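Local coordinates for ATP phosphoribosyltransferase regulatory subunit (Bacillus halodurans, PDB 3OD1) that serves as the regulatory subunit of ATP phosphoribosyltransferase, working with HisG in the first step of histidine biosynthesis and possibly allowing feedback regulation by histidine, at the interface of chains A and B. Sequence-based numbering; all coordinates share one arbitrary frame. Chains: chain A/B, ATP phosphoribosyltransferase regulatory subunit.

Contact 1: the interface of chains A and B. Residues chain A 52-53, 55-56, 79; chain B 7-8, 11-13.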
# COMPACT_ATOMS: atom_id res chain seq x y z
N GLU A 52 -6.48 9.39 -10.47
CA GLU A 52 -6.84 9.20 -11.87
C GLU A 52 -7.71 10.38 -12.29
O GLU A 52 -8.28 11.06 -11.44
CB GLU A 52 -7.64 7.90 -12.07
CG GLU A 52 -6.93 6.61 -11.63
CD GLU A 52 -6.03 5.99 -12.72
OE1 GLU A 52 -5.92 6.56 -13.82
OE2 GLU A 52 -5.45 4.91 -12.46
N TYR A 53 -7.83 10.61 -13.59
CA TYR A 53 -8.73 11.64 -14.08
C TYR A 53 -10.15 11.19 -13.86
O TYR A 53 -10.47 10.01 -14.01
CB TYR A 53 -8.51 11.90 -15.58
CG TYR A 53 -7.26 12.68 -15.89
CD1 TYR A 53 -7.14 14.02 -15.52
CD2 TYR A 53 -6.19 12.09 -16.56
CE1 TYR A 53 -6.00 14.75 -15.79
CE2 TYR A 53 -5.03 12.82 -16.85
CZ TYR A 53 -4.95 14.15 -16.46
OH TYR A 53 -3.83 14.87 -16.74
N GLU A 55 -12.71 12.32 -15.75
CA GLU A 55 -13.45 12.25 -17.03
C GLU A 55 -13.10 11.02 -17.86
O GLU A 55 -13.77 10.72 -18.86
CB GLU A 55 -13.26 13.53 -17.87
CG GLU A 55 -13.88 14.80 -17.29
CD GLU A 55 -15.39 14.77 -17.32
OE1 GLU A 55 -15.95 13.93 -18.06
OE2 GLU A 55 -16.03 15.57 -16.60
N THR A 56 -12.05 10.31 -17.47
CA THR A 56 -11.70 9.05 -18.11
C THR A 56 -12.03 7.88 -17.20
O THR A 56 -13.11 7.28 -17.29
CB THR A 56 -10.22 9.02 -18.52
OG1 THR A 56 -9.38 9.25 -17.38
CG2 THR A 56 -9.94 10.09 -19.55
N LEU A 79 -9.95 15.37 -10.70
CA LEU A 79 -9.39 14.07 -10.47
C LEU A 79 -10.24 13.29 -9.52
O LEU A 79 -11.02 13.84 -8.83
CB LEU A 79 -8.00 14.15 -9.90
CG LEU A 79 -6.99 15.07 -10.55
CD1 LEU A 79 -5.75 14.98 -9.80
CD2 LEU A 79 -6.75 14.72 -11.95
N PRO B 7 -9.37 14.58 -20.98
CA PRO B 7 -8.12 13.88 -21.28
C PRO B 7 -8.40 12.68 -22.18
O PRO B 7 -9.56 12.21 -22.24
CB PRO B 7 -7.66 13.38 -19.90
CG PRO B 7 -8.42 14.22 -18.91
CD PRO B 7 -9.72 14.51 -19.56
N PHE B 8 -7.39 12.17 -22.88
CA PHE B 8 -7.58 10.93 -23.65
C PHE B 8 -7.55 9.75 -22.67
O PHE B 8 -7.00 9.86 -21.56
CB PHE B 8 -6.51 10.77 -24.73
CG PHE B 8 -6.73 11.61 -25.96
CD1 PHE B 8 -7.57 12.72 -25.93
CD2 PHE B 8 -6.09 11.30 -27.15
CE1 PHE B 8 -7.77 13.50 -27.07
CE2 PHE B 8 -6.28 12.08 -28.29
CZ PHE B 8 -7.12 13.18 -28.24
N GLU B 11 -4.39 8.81 -20.76
CA GLU B 11 -3.64 9.82 -20.00
C GLU B 11 -3.77 9.63 -18.49
O GLU B 11 -4.86 9.35 -17.98
CB GLU B 11 -4.07 11.23 -20.42
CG GLU B 11 -3.94 11.47 -21.92
CD GLU B 11 -4.02 12.93 -22.32
OE1 GLU B 11 -2.94 13.57 -22.43
OE2 GLU B 11 -5.14 13.45 -22.54
N LYS B 12 -2.64 9.74 -17.77
CA LYS B 12 -2.63 9.70 -16.31
C LYS B 12 -2.35 11.12 -15.82
O LYS B 12 -1.61 11.86 -16.48
CB LYS B 12 -1.50 8.79 -15.78
CG LYS B 12 -1.70 7.29 -16.05
CD LYS B 12 -0.65 6.43 -15.32
CE LYS B 12 0.75 6.53 -15.95
NZ LYS B 12 0.75 6.15 -17.39
N PRO B 13 -2.91 11.49 -14.66
CA PRO B 13 -2.55 12.78 -14.06
C PRO B 13 -1.03 12.95 -13.95
O PRO B 13 -0.30 11.99 -13.68
CB PRO B 13 -3.17 12.71 -12.66
CG PRO B 13 -4.31 11.75 -12.80
CD PRO B 13 -3.89 10.74 -13.85
O HOH W 1 -6.46 8.76 -15.29
O HOH W 2 -7.12 8.00 -18.25
O HOH W 3 -2.05 14.01 -18.52

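Contact 2: the interface of chains A and B. Residues chain A 43-46, 100, 106; chain B 20-22, 25, 338.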
# COMPACT_ATOMS: atom_id res chain seq x y z
N TYR A 43 -1.72 -15.39 -10.92
CA TYR A 43 -1.92 -13.95 -11.04
C TYR A 43 -0.66 -13.17 -10.65
O TYR A 43 0.04 -13.57 -9.72
CB TYR A 43 -3.11 -13.48 -10.19
CG TYR A 43 -4.40 -13.99 -10.74
CD1 TYR A 43 -5.28 -13.15 -11.40
CD2 TYR A 43 -4.72 -15.36 -10.65
CE1 TYR A 43 -6.47 -13.64 -11.97
CE2 TYR A 43 -5.91 -15.85 -11.21
CZ TYR A 43 -6.77 -14.99 -11.85
OH TYR A 43 -7.95 -15.47 -12.39
N ASP A 44 -0.40 -12.08 -11.36
CA ASP A 44 0.70 -11.17 -11.04
C ASP A 44 0.14 -9.87 -10.45
O ASP A 44 -0.69 -9.21 -11.06
CB ASP A 44 1.45 -10.79 -12.31
CG ASP A 44 2.24 -11.94 -12.89
OD1 ASP A 44 2.74 -12.78 -12.12
OD2 ASP A 44 2.37 -11.96 -14.13
N MSE A 45 0.65 -9.49 -9.29
CA MSE A 45 0.27 -8.23 -8.66
C MSE A 45 0.79 -7.04 -9.45
O MSE A 45 1.91 -7.06 -9.95
CB MSE A 45 0.89 -8.20 -7.26
CG MSE A 45 0.41 -9.34 -6.39
SE MSE A 45 -1.20 -8.77 -5.46
CE MSE A 45 -0.37 -7.27 -4.55
N ILE A 46 -0.03 -5.98 -9.55
CA ILE A 46 0.43 -4.69 -10.06
C ILE A 46 0.03 -3.58 -9.10
O ILE A 46 -0.60 -3.83 -8.07
CB ILE A 46 -0.11 -4.38 -11.49
CG1 ILE A 46 -1.62 -4.65 -11.58
CG2 ILE A 46 0.62 -5.21 -12.54
CD1 ILE A 46 -2.47 -3.70 -10.75
N ARG A 100 1.66 -7.64 -24.39
CA ARG A 100 1.39 -8.88 -23.68
C ARG A 100 0.05 -9.44 -24.14
O ARG A 100 -1.00 -8.83 -23.91
CB ARG A 100 1.37 -8.66 -22.17
CG ARG A 100 2.35 -7.61 -21.69
CD ARG A 100 3.02 -8.02 -20.40
NE ARG A 100 3.95 -7.00 -19.93
CZ ARG A 100 4.73 -7.13 -18.86
NH1 ARG A 100 4.68 -8.25 -18.15
NH2 ARG A 100 5.55 -6.15 -18.50
N LEU A 106 -4.19 -10.54 -13.55
CA LEU A 106 -3.60 -9.48 -12.74
C LEU A 106 -4.28 -9.41 -11.38
O LEU A 106 -5.47 -9.74 -11.25
CB LEU A 106 -3.70 -8.14 -13.48
CG LEU A 106 -2.90 -8.12 -14.79
CD1 LEU A 106 -3.29 -6.91 -15.62
CD2 LEU A 106 -1.36 -8.13 -14.53
N LEU B 20 4.26 -1.98 -13.24
CA LEU B 20 4.11 -3.22 -13.97
C LEU B 20 4.55 -4.44 -13.16
O LEU B 20 5.29 -4.29 -12.17
CB LEU B 20 4.85 -3.12 -15.31
CG LEU B 20 4.41 -1.91 -16.14
CD1 LEU B 20 5.21 -1.82 -17.43
CD2 LEU B 20 2.92 -1.95 -16.43
N PRO B 21 4.14 -5.64 -13.58
CA PRO B 21 4.31 -6.88 -12.81
C PRO B 21 5.74 -7.19 -12.39
O PRO B 21 5.95 -7.56 -11.25
CB PRO B 21 3.81 -7.95 -13.77
CG PRO B 21 2.92 -7.23 -14.72
CD PRO B 21 3.54 -5.91 -14.90
N GLU B 22 6.71 -7.06 -13.30
CA GLU B 22 8.10 -7.42 -12.97
C GLU B 22 8.71 -6.45 -11.97
O GLU B 22 9.37 -6.86 -11.02
CB GLU B 22 8.97 -7.47 -14.22
CG GLU B 22 8.30 -8.16 -15.41
CD GLU B 22 7.09 -7.38 -15.96
OE1 GLU B 22 6.02 -8.00 -16.10
OE2 GLU B 22 7.21 -6.17 -16.25
N LYS B 25 7.25 -7.15 -8.48
CA LYS B 25 7.81 -8.30 -7.77
C LYS B 25 9.16 -7.96 -7.16
O LYS B 25 9.46 -8.35 -6.04
CB LYS B 25 8.00 -9.51 -8.69
CG LYS B 25 6.71 -10.10 -9.28
CD LYS B 25 6.98 -11.46 -9.94
CE LYS B 25 5.81 -11.92 -10.82
NZ LYS B 25 5.83 -11.32 -12.20
N GLN B 338 5.59 -19.18 -13.72
CA GLN B 338 4.41 -20.03 -13.60
C GLN B 338 4.38 -21.22 -14.57
O GLN B 338 4.97 -21.18 -15.65
CB GLN B 338 3.16 -19.17 -13.76
CG GLN B 338 2.97 -18.14 -12.64
CD GLN B 338 3.14 -16.70 -13.11
OE1 GLN B 338 3.70 -16.44 -14.18
NE2 GLN B 338 2.66 -15.76 -12.31
O HOH W 4 3.90 -8.87 -10.10

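Contact 1: the interface of chains A and B
At the dimer interface of this class-II synthetase-like fold, the end of strand 51-53 of chain A presents the ring of A:Tyr53 to the extended N-terminal segment of chain B, where B:Pro7 and B:Pro13 hold it from opposite faces. On one face, CG of B:Pro7 makes a CH-pi contact 3.7 Å from the ring centroid, displaced toward the rim on the CB side. B:Pro13 covers the other face; its CG lies over the middle of the ring, while its CD is 3.8 Å from CE2 of A:Tyr53. The backbone between the prolines runs past the ring margin, with the carbonyl carbon of B:Glu11 in plane at the edge. With CG of A:Tyr53 anti to its own carbonyl carbon (chi1 -75°), the side chain points toward chain B, where its faces meet the two pyrrolidines. The same CG of B:Pro13 also packs 3.7 Å from CA of A:Glu52 and near the CD2 methyl of A:Leu79. A:Thr56 adds its CG2 methyl against B:Pro7.

No direct polar bond crosses this patch, and water supplies the link. The B:Glu11 carbonyl O receives water 2, held by the A:Thr56 hydroxyl OG1, and more distantly water 1, which bridges A:Glu52 OE1 and the A:Tyr53 amide. Within chain B, the B:Phe8 N donates to carboxylate OE2 of B:Glu11 on its anti lone pair (2.6 Å, 167° at H), a tie that should steady the loop between the two prolines. At the ring tip, the phenol OH of A:Tyr53 lies 2.7 Å from water 3, which in turn reaches the B:Lys12 carbonyl O at 3.0 Å.

Contact 2: the interface of chains A and B
Charged contacts between A:Arg100 and B:Glu22 lie at one end of this dimer patch, in which the start of helix 21-40 of chain B meets strand 44-45 of chain A and the residue after it. The two side chains meet tip to tip: NH2 of the guanidinium donates to carboxylate OE2 of B:Glu22 at 2.8 Å, while NH1 pairs with OE1 in a salt bridge. Both acceptors lie nearly in the guanidinium plane, but the carboxylate is twisted 35° from it, and both nitrogens approach from above its plane. The bend of B:Glu22 at chi2 (67°) turns its carboxylate toward the arginine. A:Arg100 is poorly ordered, which limits the weight of this geometry. An alanine at B:Glu22 would probably leave the A:Arg100 guanidinium without its carboxylate mate and free to turn.

A second polar group centres on A:Asp44. Its OD1 accepts a hydrogen bond from the amide NE2 of B:Gln338 (3.0 Å, 152° at H), arriving from above the carboxylate plane. NZ of B:Lys25 reaches the same oxygen, OD1 of A:Asp44, at 3.4 Å, a weak bond that also counts as a salt bridge. Water 4 joins the backbone carbonyls, 2.7 Å from O of A:Met45 (a selenomethionine) and equally far from O of B:Pro21.

Apolar packing fills the middle. A:Ile46 lies alongside B:Pro21, its CG2 methyl 3.8 Å from the pyrrolidine CG, and CB of A:Asp44 touches B:Pro21 CB at 4.0 Å. By touching the helix start and B:Gln338 at once, chain A probably brings two sequence-distant parts of chain B together at the dimer interface.

The centres of the C-alpha atoms of contact 1 and contact 2 lie about 23 Å apart on one two-fold interface. They share no residues, but neighbouring stretches of sequence feed them: strands 51-53 and 44-45 of chain A, and the N-terminal segment and helix 21-40 of chain B. A:Leu79 in contact 1, and A:Arg100 and B:Gln338 in contact 2, come from farther along. Contact 1 relies on proline-aromatic packing and water; contact 2 combines charged and amide bonds with packing on B:Pro21. Both recur with chains exchanged, consistent with a HisZ homodimer, though the structure alone does not show how HisG joins.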